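Local coordinates for heme-binding protein HutZ (Vibrio cholerae, PDB 3TGV) that binds heme and probably degrades it to biliverdin beta and delta, releasing the iron, at residues M65-E70 and R79-F84; L19-A24 and R54-N59. The protein carries 1 engineered substitution. All coordinates share one frame; numbering follows the deposited sequence.

Interaction 1: M65-E70 and R79-F84; sequences MMIEDE and RKRLTF
The guanidinium of Arg79 is sandwiched between Ile67 and Glu70. Over the centre of one face sits Ile67 CD1, 3.5 Å above the plane; the opposite face carries the methylene Glu70 CG. At the edge, close to the plane, Arg79 NH2 gives a 2.7 Å hydrogen bond to Glu68 O, to which Arg79 NE adds a weak one, so two N-H groups converge on a single carbonyl. The bend of the Arg79 chain at chi3 (74°) brings the plane back over Ile67, whose side chain it crosses at about a right angle. Glu70 touches the guanidinium with its methylene; its carboxylate, turned steeply to that plane, is near Arg79 NH1 in charge alone and hydrogen-bonds to the Thr16 hydroxyl and the backbone N of Lys15 of the second subunit. The guanidinium of Arg81 offers its edge to its own segment, Arg79 O receiving NH1 in the carbonyl plane.

Glu68, just past the strand, reaches across to Lys80, with CG between its backbone N and carbonyl carbon (chi1 77°). From there OE2 accepts Lys80 N at 2.8 Å, the bond nearly straight but arriving from above the carboxylate plane, while Glu68 N returns a bond to Lys80 O. Lys80 NZ makes a salt bridge to Glu6. Further along, Met66 N bonds to Leu82 O and Leu82 N to Met66 O, each at 2.9 Å, and their side chains run side by side toward Phe10 of helix 3-13. On the other face, Met65 crosses Thr83. Strands 65-67 and 81-84, 178° apart in direction, form an antiparallel ladder in the beta-barrel fold of the FMN-binding clan, here at the dimer interface.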
# COMPACT_ATOMS: atom_id res chain seq x y z
N MET A 65 -2.89 -5.82 1.57
CA MET A 65 -3.39 -5.72 0.20
C MET A 65 -2.40 -6.30 -0.81
O MET A 65 -1.20 -6.03 -0.76
CB MET A 65 -3.71 -4.27 -0.16
CG MET A 65 -4.15 -4.08 -1.60
SD MET A 65 -4.75 -2.41 -1.97
CE MET A 65 -3.26 -1.47 -1.64
N MET A 66 -2.94 -7.12 -1.70
CA MET A 66 -2.19 -7.67 -2.82
C MET A 66 -2.81 -7.03 -4.07
O MET A 66 -4.02 -7.14 -4.29
CB MET A 66 -2.36 -9.19 -2.80
CG MET A 66 -1.49 -9.99 -3.74
SD MET A 66 -1.94 -11.76 -3.66
CE MET A 66 -1.83 -12.05 -1.91
N ILE A 67 -2.01 -6.33 -4.86
CA ILE A 67 -2.55 -5.49 -5.93
C ILE A 67 -1.76 -5.54 -7.25
O ILE A 67 -0.52 -5.66 -7.24
CB ILE A 67 -2.66 -4.01 -5.46
CG1 ILE A 67 -3.36 -3.16 -6.52
CG2 ILE A 67 -1.27 -3.44 -5.07
CD1 ILE A 67 -3.90 -1.86 -5.97
N GLU A 68 -2.46 -5.47 -8.38
CA GLU A 68 -1.77 -5.50 -9.67
C GLU A 68 -1.03 -4.18 -9.86
O GLU A 68 -1.37 -3.18 -9.23
CB GLU A 68 -2.73 -5.74 -10.83
CG GLU A 68 -3.54 -4.53 -11.23
CD GLU A 68 -4.53 -4.83 -12.36
OE1 GLU A 68 -4.26 -5.71 -13.20
OE2 GLU A 68 -5.58 -4.18 -12.40
N ASP A 69 -0.04 -4.17 -10.74
CA ASP A 69 0.82 -3.01 -10.94
C ASP A 69 0.06 -1.87 -11.62
O ASP A 69 -0.87 -2.11 -12.37
CB ASP A 69 2.02 -3.40 -11.81
CG ASP A 69 3.04 -4.23 -11.05
OD1 ASP A 69 3.09 -4.11 -9.81
OD2 ASP A 69 3.79 -4.99 -11.70
N GLU A 70 0.48 -0.63 -11.37
CA GLU A 70 -0.12 0.50 -12.06
C GLU A 70 -0.07 0.29 -13.57
O GLU A 70 -1.07 0.50 -14.25
CB GLU A 70 0.56 1.83 -11.71
CG GLU A 70 0.03 2.48 -10.46
CD GLU A 70 0.66 3.82 -10.18
OE1 GLU A 70 0.97 4.55 -11.15
OE2 GLU A 70 0.88 4.13 -8.99
N ARG A 79 -7.91 -0.97 -9.89
CA ARG A 79 -6.81 -1.92 -9.88
C ARG A 79 -7.27 -3.24 -9.27
O ARG A 79 -7.88 -3.29 -8.21
CB ARG A 79 -5.58 -1.34 -9.14
CG ARG A 79 -4.88 -0.20 -9.90
CD ARG A 79 -3.81 0.49 -9.05
NE ARG A 79 -2.61 -0.33 -8.91
CZ ARG A 79 -1.60 -0.05 -8.09
NH1 ARG A 79 -1.62 1.04 -7.33
NH2 ARG A 79 -0.56 -0.86 -8.04
N LYS A 80 -7.02 -4.33 -9.99
CA LYS A 80 -7.35 -5.66 -9.52
C LYS A 80 -6.63 -5.92 -8.21
O LYS A 80 -5.41 -5.72 -8.11
CB LYS A 80 -6.91 -6.67 -10.59
CG LYS A 80 -7.23 -8.12 -10.34
CD LYS A 80 -6.98 -8.92 -11.63
CE LYS A 80 -6.72 -10.39 -11.37
NZ LYS A 80 -6.32 -11.14 -12.61
N ARG A 81 -7.37 -6.34 -7.18
CA ARG A 81 -6.77 -6.46 -5.86
C ARG A 81 -7.52 -7.39 -4.91
O ARG A 81 -8.72 -7.65 -5.09
CB ARG A 81 -6.66 -5.08 -5.22
CG ARG A 81 -8.00 -4.40 -4.93
CD ARG A 81 -7.80 -2.91 -4.67
NE ARG A 81 -9.05 -2.24 -4.30
CZ ARG A 81 -9.89 -1.67 -5.16
NH1 ARG A 81 -9.62 -1.69 -6.46
NH2 ARG A 81 -11.00 -1.09 -4.73
N LEU A 82 -6.79 -7.88 -3.91
CA LEU A 82 -7.33 -8.66 -2.80
C LEU A 82 -6.96 -7.94 -1.52
O LEU A 82 -5.79 -7.57 -1.35
CB LEU A 82 -6.66 -10.03 -2.74
CG LEU A 82 -6.83 -11.02 -3.90
CD1 LEU A 82 -6.08 -12.29 -3.60
CD2 LEU A 82 -8.32 -11.31 -4.17
N THR A 83 -7.90 -7.73 -0.62
CA THR A 83 -7.60 -7.03 0.63
C THR A 83 -8.22 -7.77 1.81
O THR A 83 -9.33 -8.32 1.71
CB THR A 83 -8.11 -5.58 0.59
OG1 THR A 83 -7.67 -4.94 -0.62
CG2 THR A 83 -7.57 -4.78 1.77
N PHE A 84 -7.50 -7.78 2.93
CA PHE A 84 -7.98 -8.41 4.15
C PHE A 84 -7.20 -7.90 5.35
O PHE A 84 -6.07 -7.44 5.20
CB PHE A 84 -7.90 -9.94 4.07
CG PHE A 84 -6.51 -10.47 3.82
CD1 PHE A 84 -5.98 -10.51 2.54
CD2 PHE A 84 -5.74 -10.98 4.86
CE1 PHE A 84 -4.71 -11.01 2.30
CE2 PHE A 84 -4.46 -11.49 4.63
CZ PHE A 84 -3.95 -11.50 3.35

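Interaction 2: L19-A24 and R54-N59; sequences LATVDA and RNLEVN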
# COMPACT_ATOMS: atom_id res chain seq x y z
N LEU A 19 1.13 -3.23 3.15
CA LEU A 19 0.73 -3.33 4.55
C LEU A 19 0.40 -1.98 5.17
O LEU A 19 1.11 -1.00 4.97
CB LEU A 19 1.83 -3.99 5.37
CG LEU A 19 2.50 -5.22 4.76
CD1 LEU A 19 3.78 -5.58 5.53
CD2 LEU A 19 1.52 -6.38 4.71
N ALA A 20 -0.70 -1.94 5.93
CA ALA A 20 -0.97 -0.82 6.81
C ALA A 20 -0.83 -1.29 8.25
O ALA A 20 -1.57 -2.17 8.70
CB ALA A 20 -2.36 -0.26 6.55
N THR A 21 0.13 -0.71 8.98
CA THR A 21 0.36 -1.08 10.36
C THR A 21 0.12 0.13 11.25
O THR A 21 -0.11 1.24 10.76
CB THR A 21 1.79 -1.62 10.58
OG1 THR A 21 2.73 -0.62 10.18
CG2 THR A 21 2.01 -2.87 9.73
N VAL A 22 0.16 -0.07 12.56
CA VAL A 22 -0.07 1.03 13.50
C VAL A 22 0.87 0.91 14.69
O VAL A 22 1.17 -0.20 15.13
CB VAL A 22 -1.52 1.05 14.02
CG1 VAL A 22 -2.43 1.74 13.02
CG2 VAL A 22 -2.00 -0.36 14.31
N ASP A 23 1.32 2.05 15.21
CA ASP A 23 2.13 2.02 16.42
C ASP A 23 1.22 1.98 17.65
O ASP A 23 0.01 1.94 17.52
CB ASP A 23 3.12 3.19 16.46
CG ASP A 23 2.44 4.52 16.67
OD1 ASP A 23 3.12 5.57 16.49
OD2 ASP A 23 1.24 4.52 17.02
N ALA A 24 1.81 1.98 18.84
CA ALA A 24 1.05 1.78 20.07
C ALA A 24 -0.05 2.82 20.28
O ALA A 24 -1.05 2.56 20.95
CB ALA A 24 1.98 1.74 21.28
N ARG A 54 8.49 -2.65 13.88
CA ARG A 54 8.29 -2.18 15.24
C ARG A 54 6.81 -2.02 15.57
O ARG A 54 6.38 -2.25 16.70
CB ARG A 54 9.04 -0.87 15.47
CG ARG A 54 10.55 -1.05 15.65
CD ARG A 54 11.24 0.30 15.76
NE ARG A 54 11.54 0.89 14.46
CZ ARG A 54 11.14 2.10 14.07
NH1 ARG A 54 10.41 2.85 14.89
NH2 ARG A 54 11.47 2.56 12.87
N ASN A 55 6.02 -1.62 14.58
CA ASN A 55 4.57 -1.56 14.75
C ASN A 55 3.95 -2.93 14.99
O ASN A 55 3.19 -3.10 15.94
CB ASN A 55 3.89 -0.88 13.56
CG ASN A 55 4.12 0.60 13.54
OD1 ASN A 55 4.76 1.14 14.43
ND2 ASN A 55 3.62 1.27 12.52
N LEU A 56 4.27 -3.91 14.16
CA LEU A 56 3.66 -5.23 14.32
C LEU A 56 4.06 -5.86 15.66
O LEU A 56 3.33 -6.70 16.19
CB LEU A 56 4.01 -6.16 13.17
CG LEU A 56 3.37 -5.83 11.82
CD1 LEU A 56 4.00 -6.68 10.74
CD2 LEU A 56 1.86 -6.01 11.85
N GLU A 57 5.21 -5.44 16.19
CA GLU A 57 5.69 -5.89 17.48
C GLU A 57 4.82 -5.43 18.64
O GLU A 57 4.55 -6.18 19.56
CB GLU A 57 7.10 -5.37 17.74
CG GLU A 57 8.18 -6.38 17.54
CD GLU A 57 9.46 -5.98 18.23
OE1 GLU A 57 9.75 -4.76 18.28
OE2 GLU A 57 10.17 -6.88 18.72
N VAL A 58 4.43 -4.16 18.61
CA VAL A 58 3.72 -3.57 19.72
C VAL A 58 2.20 -3.61 19.54
O VAL A 58 1.45 -3.63 20.52
CB VAL A 58 4.15 -2.10 19.96
CG1 VAL A 58 4.10 -1.31 18.67
CG2 VAL A 58 3.28 -1.46 21.01
N ASN A 59 1.75 -3.64 18.29
CA ASN A 59 0.34 -3.53 17.98
C ASN A 59 0.04 -4.45 16.80
O ASN A 59 0.16 -4.05 15.64
CB ASN A 59 0.01 -2.08 17.63
CG ASN A 59 -1.47 -1.83 17.51
OD1 ASN A 59 -2.23 -2.75 17.19
ND2 ASN A 59 -1.90 -0.59 17.76
O HOH W 1 0.62 -2.71 13.32
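Strand 19-22 and helix 54-58 cross at 57°, their axes approaching to 7.2 Å, and the backbones come nearest where the strand gives way to loop: the CA atoms of Asp23 and Asn55 are 4.6 Å apart. A water accepts from Val22 N and lies within hydrogen-bonding distance of Asn59 O, to which it probably donates, tying the end of the strand to the residue that follows the helix. Asn55 lays its side chain against the peptide after Val22, with CB 3.2 Å from Val22 O. Its amide is used in plane: ND2 donates to Thr21 OG1 at 3.1 Å, whereas OD1 rests on Asp23 CB. Thr21 OG1 stands between its own backbone N and carbonyl carbon (chi1 58°), which leaves CG2 to meet Leu56 CD2 at 3.8 Å. Leu56 continues inward to Val62 and Phe125, so the short helix 51-58 packs on the antiparallel sheet of this PNPOx-like fold through its Leu56 side, in the connection between strands 41-47 and 61-67. Asn59, the first residue to leave helical geometry, carries CG anti to its backbone N (chi1 -171°), and ND2 thereby spans to Asp23 O at 3.2 Å, meeting that carbonyl from above its plane. The same amide lies against Val22 CG2, while Asn59 OD1 is bonded to Gln61. Toward solvent, Val58 CG2 presses on Ala24 CB at 3.5 Å, a tight approach, and the Asp23 carboxylate forms a salt bridge to Arg27.

The two interactions lie in series along the chain, interaction 2 closing at residue 59 before interaction 1 opens at residue 65. Strand 61-67, which follows helix 51-58 directly, leads from one to the other and is the antiparallel neighbour of both 16-22 and 81-91. The same sheet therefore carries both contacts, their centres 21 Å apart and their nearest atoms about 5 Å apart, without touching. Interaction 1 pairs two of its strands, whereas interaction 2 places a helix against it. Both also reach the second subunit, among others through Asp69 and Glu70 in the former and Val22 in the latter, so both contacts border the dimer partner.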